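Local structure of chymotrypsin-like serine protease (Equine arteritis virus, 1MBM) at residues S158-P169 with D181-D192. The protein is a chymotrypsin-like serine proteinase, nsp4 of the virus, which probably cleaves viral polyprotein. Numbering follows the deposited sequence.
Sequences SKHFTGPLTSIP and DAVPRSLAMLID
Thr162 O accepts two bonds from Ser186. The backbone N of Ser186 comes nearly along the C=O axis at 3.3 Å, and Ser186 OG reaches Thr162 O at 2.8 Å, tilted 17° from the carbonyl plane. OG sits between its own N and carbonyl carbon (chi1 67°), which lets one residue grip the carbonyl twice. The same OG lies at the edge of the Phe161 ring, in its plane. Leu187 CB packs over one face of that ring, a CH-pi contact 4.0 Å from the centroid. Leu190 CD1 meets Phe161 CE2 at 3.6 Å.

Pro164 O is also held twice, by Arg185 N at 2.8 Å and by Thr166 OG1 from above the carbonyl plane. Arg185 bends at chi3 (-92°), and its guanidinium lays one face against the Pro164 ring. Thr166 and Val183 form an antiparallel hydrogen-bonded pair. Thr166 O takes Val183 N at 2.9 Å, and Thr166 N gives a bond back to Val183 O. Further along, the Pro169 ring rests on Ile191 CG2.

The two short strands, 165-167 and 182-184, form a two-stranded sheet, and Pro184 occupies the N-cap position, right before helix 185-192. This unit probably belongs to the alpha/beta C-terminal extension of the proteinase. Helix 154-158 backs it through Leu154, which touches Val183 and Ile168, and Leu157, which touches Leu187. Strand 94-100 meets Phe161 and Leu190 through Leu99, joining it to the neighbouring antiparallel sheet.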
loop_
_atom_site.group_PDB
_atom_site.type_symbol
_atom_site.label_atom_id
_atom_site.label_comp_id
_atom_site.label_asym_id
_atom_site.label_seq_id
_atom_site.Cartn_x
_atom_site.Cartn_y
_atom_site.Cartn_z
ATOM N N SER A 158 20.736 2.364 -0.488
ATOM C CA SER A 158 21.423 1.639 -1.562
ATOM C C SER A 158 21.925 0.230 -1.207
ATOM O O SER A 158 22.015 -0.636 -2.072
ATOM C CB SER A 158 22.564 2.493 -2.112
ATOM O OG SER A 158 22.038 3.652 -2.729
ATOM N N LYS A 159 22.234 0.007 0.066
ATOM C CA LYS A 159 22.662 -1.304 0.556
ATOM C C LYS A 159 21.664 -2.413 0.215
ATOM O O LYS A 159 22.045 -3.581 0.075
ATOM C CB LYS A 159 22.801 -1.273 2.085
ATOM C CG LYS A 159 24.007 -0.528 2.613
ATOM C CD LYS A 159 24.087 -0.654 4.134
ATOM C CE LYS A 159 22.719 -0.393 4.766
ATOM N NZ LYS A 159 22.744 -0.469 6.247
ATOM N N HIS A 160 20.388 -2.046 0.084
ATOM C CA HIS A 160 19.334 -3.022 -0.144
ATOM C C HIS A 160 19.001 -3.313 -1.600
ATOM O O HIS A 160 18.051 -4.052 -1.882
ATOM C CB HIS A 160 18.073 -2.546 0.574
ATOM C CG HIS A 160 18.285 -2.304 2.033
ATOM N ND1 HIS A 160 18.316 -3.329 2.951
ATOM C CD2 HIS A 160 18.493 -1.160 2.731
ATOM C CE1 HIS A 160 18.522 -2.828 4.157
ATOM N NE2 HIS A 160 18.635 -1.515 4.051
ATOM N N PHE A 161 19.777 -2.754 -2.523
ATOM C CA PHE A 161 19.441 -2.884 -3.939
ATOM C C PHE A 161 20.570 -3.383 -4.818
ATOM O O PHE A 161 21.722 -2.988 -4.646
ATOM C CB PHE A 161 18.920 -1.550 -4.475
ATOM C CG PHE A 161 17.586 -1.161 -3.914
ATOM C CD1 PHE A 161 17.496 -0.477 -2.703
ATOM C CD2 PHE A 161 16.419 -1.493 -4.589
ATOM C CE1 PHE A 161 16.254 -0.122 -2.174
ATOM C CE2 PHE A 161 15.180 -1.147 -4.076
ATOM C CZ PHE A 161 15.097 -0.458 -2.869
ATOM N N THR A 162 20.224 -4.236 -5.778
ATOM C CA THR A 162 21.194 -4.801 -6.708
ATOM C C THR A 162 21.351 -3.950 -7.964
ATOM O O THR A 162 20.550 -3.042 -8.216
ATOM C CB THR A 162 20.773 -6.232 -7.135
ATOM O OG1 THR A 162 19.462 -6.195 -7.709
ATOM C CG2 THR A 162 20.613 -7.145 -5.927
ATOM N N GLY A 163 22.380 -4.255 -8.753
ATOM C CA GLY A 163 22.654 -3.535 -9.991
ATOM C C GLY A 163 23.815 -2.558 -9.897
ATOM O O GLY A 163 24.206 -2.140 -8.803
ATOM N N PRO A 164 24.361 -2.178 -11.053
ATOM C CA PRO A 164 25.507 -1.272 -11.114
ATOM C C PRO A 164 25.094 0.162 -10.788
ATOM O O PRO A 164 23.893 0.466 -10.769
ATOM C CB PRO A 164 25.949 -1.405 -12.570
ATOM C CG PRO A 164 24.648 -1.550 -13.287
ATOM C CD PRO A 164 23.894 -2.543 -12.406
ATOM N N LEU A 165 26.072 1.017 -10.498
ATOM C CA LEU A 165 25.802 2.410 -10.136
ATOM C C LEU A 165 25.134 3.191 -11.269
ATOM O O LEU A 165 25.490 3.051 -12.438
ATOM C CB LEU A 165 27.071 3.118 -9.659
ATOM C CG LEU A 165 27.668 2.635 -8.328
ATOM C CD1 LEU A 165 29.031 3.292 -8.089
ATOM C CD2 LEU A 165 26.725 2.920 -7.178
ATOM N N THR A 166 24.153 4.008 -10.904
ATOM C CA THR A 166 23.345 4.733 -11.876
ATOM C C THR A 166 23.041 6.133 -11.351
ATOM O O THR A 166 22.943 6.328 -10.140
ATOM C CB THR A 166 22.018 3.970 -12.066
ATOM O OG1 THR A 166 22.294 2.608 -12.415
ATOM C CG2 THR A 166 21.228 4.507 -13.256
ATOM N N SER A 167 22.854 7.091 -12.259
ATOM C CA SER A 167 22.518 8.470 -11.892
ATOM C C SER A 167 21.225 8.540 -11.078
ATOM O O SER A 167 20.278 7.802 -11.337
ATOM C CB SER A 167 22.383 9.341 -13.144
ATOM O OG SER A 167 23.621 9.445 -13.819
ATOM N N ILE A 168 21.213 9.412 -10.078
ATOM C CA ILE A 168 20.056 9.589 -9.209
ATOM C C ILE A 168 18.953 10.324 -9.954
ATOM O O ILE A 168 19.224 11.315 -10.617
ATOM C CB ILE A 168 20.474 10.428 -7.991
ATOM C CG1 ILE A 168 21.720 9.843 -7.341
ATOM C CG2 ILE A 168 19.359 10.540 -6.957
ATOM C CD1 ILE A 168 22.368 10.844 -6.430
ATOM N N PRO A 169 17.717 9.836 -9.847
ATOM C CA PRO A 169 16.558 10.492 -10.469
ATOM C C PRO A 169 16.424 11.939 -10.009
ATOM O O PRO A 169 16.850 12.269 -8.904
ATOM C CB PRO A 169 15.375 9.672 -9.953
ATOM C CG PRO A 169 15.955 8.342 -9.613
ATOM C CD PRO A 169 17.343 8.596 -9.144
ATOM N N ASP A 181 26.465 10.328 -5.242
ATOM C CA ASP A 181 26.017 10.852 -6.526
ATOM C C ASP A 181 25.571 9.748 -7.498
ATOM O O ASP A 181 25.345 10.012 -8.677
ATOM C CB ASP A 181 27.057 11.798 -7.154
ATOM C CG ASP A 181 28.326 11.087 -7.582
ATOM O OD1 ASP A 181 28.481 9.883 -7.290
ATOM O OD2 ASP A 181 29.232 11.665 -8.223
ATOM N N ALA A 182 25.444 8.523 -6.986
ATOM C CA ALA A 182 24.992 7.383 -7.781
ATOM C C ALA A 182 24.418 6.289 -6.898
ATOM O O ALA A 182 24.819 6.136 -5.746
ATOM C CB ALA A 182 26.125 6.829 -8.659
ATOM N N VAL A 183 23.460 5.540 -7.435
ATOM C CA VAL A 183 22.795 4.460 -6.699
ATOM C C VAL A 183 22.673 3.210 -7.584
ATOM O O VAL A 183 22.765 3.311 -8.803
ATOM C CB VAL A 183 21.381 4.877 -6.223
ATOM C CG1 VAL A 183 21.439 6.046 -5.224
ATOM C CG2 VAL A 183 20.473 5.209 -7.399
ATOM N N PRO A 184 22.511 2.031 -6.978
ATOM C CA PRO A 184 22.280 0.799 -7.744
ATOM C C PRO A 184 21.097 0.949 -8.685
ATOM O O PRO A 184 20.072 1.538 -8.310
ATOM C CB PRO A 184 21.953 -0.228 -6.666
ATOM C CG PRO A 184 22.732 0.259 -5.469
ATOM C CD PRO A 184 22.594 1.762 -5.529
ATOM N N ARG A 185 21.253 0.408 -9.888
ATOM C CA ARG A 185 20.252 0.502 -10.952
ATOM C C ARG A 185 18.814 0.185 -10.555
ATOM O O ARG A 185 17.890 0.870 -10.989
ATOM C CB ARG A 185 20.659 -0.391 -12.124
ATOM C CG ARG A 185 19.798 -0.215 -13.364
ATOM C CD ARG A 185 20.060 -1.257 -14.437
ATOM N NE ARG A 185 21.059 -0.829 -15.406
ATOM C CZ ARG A 185 21.999 -1.620 -15.921
ATOM N NH1 ARG A 185 22.095 -2.894 -15.548
ATOM N NH2 ARG A 185 22.852 -1.132 -16.812
ATOM N N SER A 186 18.620 -0.854 -9.746
ATOM C CA SER A 186 17.265 -1.224 -9.329
ATOM C C SER A 186 16.631 -0.141 -8.453
ATOM O O SER A 186 15.439 0.097 -8.562
ATOM C CB SER A 186 17.206 -2.607 -8.660
ATOM O OG SER A 186 17.888 -2.614 -7.424
ATOM N N LEU A 187 17.424 0.524 -7.613
ATOM C CA LEU A 187 16.905 1.634 -6.810
ATOM C C LEU A 187 16.502 2.812 -7.712
ATOM O O LEU A 187 15.404 3.362 -7.558
ATOM C CB LEU A 187 17.911 2.076 -5.727
ATOM C CG LEU A 187 17.539 3.267 -4.825
ATOM C CD1 LEU A 187 16.116 3.148 -4.276
ATOM C CD2 LEU A 187 18.547 3.425 -3.661
ATOM N N ALA A 188 17.371 3.170 -8.661
ATOM C CA ALA A 188 17.108 4.280 -9.598
ATOM C C ALA A 188 15.891 4.050 -10.495
ATOM O O ALA A 188 15.091 4.965 -10.702
ATOM C CB ALA A 188 18.333 4.562 -10.467
ATOM N N MET A 189 15.778 2.834 -11.035
ATOM C CA MET A 189 14.671 2.442 -11.907
ATOM C C MET A 189 13.360 2.402 -11.131
ATOM O O MET A 189 12.289 2.692 -11.678
ATOM C CB MET A 189 14.923 1.067 -12.538
ATOM C CG MET A 189 15.974 1.041 -13.644
ATOM S SD MET A 189 15.380 1.634 -15.232
ATOM C CE MET A 189 14.238 0.320 -15.677
ATOM N N LEU A 190 13.454 2.029 -9.859
ATOM C CA LEU A 190 12.286 1.991 -8.988
ATOM C C LEU A 190 11.695 3.391 -8.938
ATOM O O LEU A 190 10.547 3.600 -9.337
ATOM C CB LEU A 190 12.665 1.529 -7.577
ATOM C CG LEU A 190 11.902 0.340 -6.980
ATOM C CD1 LEU A 190 12.136 0.218 -5.476
ATOM C CD2 LEU A 190 10.420 0.400 -7.292
ATOM N N ILE A 191 12.492 4.347 -8.469
ATOM C CA ILE A 191 12.066 5.746 -8.389
ATOM C C ILE A 191 11.679 6.328 -9.760
ATOM O O ILE A 191 10.661 7.015 -9.878
ATOM C CB ILE A 191 13.140 6.604 -7.692
ATOM C CG1 ILE A 191 13.366 6.095 -6.268
ATOM C CG2 ILE A 191 12.715 8.064 -7.652
ATOM C CD1 ILE A 191 14.506 6.772 -5.545
ATOM N N ASP A 192 12.474 6.023 -10.788
ATOM C CA ASP A 192 12.184 6.456 -12.161
ATOM C C ASP A 192 10.886 5.855 -12.682
ATOM O O ASP A 192 10.232 6.429 -13.547
ATOM C CB ASP A 192 13.306 6.034 -13.114
ATOM C CG ASP A 192 14.207 7.184 -13.503
ATOM O OD1 ASP A 192 15.022 7.617 -12.662
ATOM O OD2 ASP A 192 14.175 7.714 -14.636
#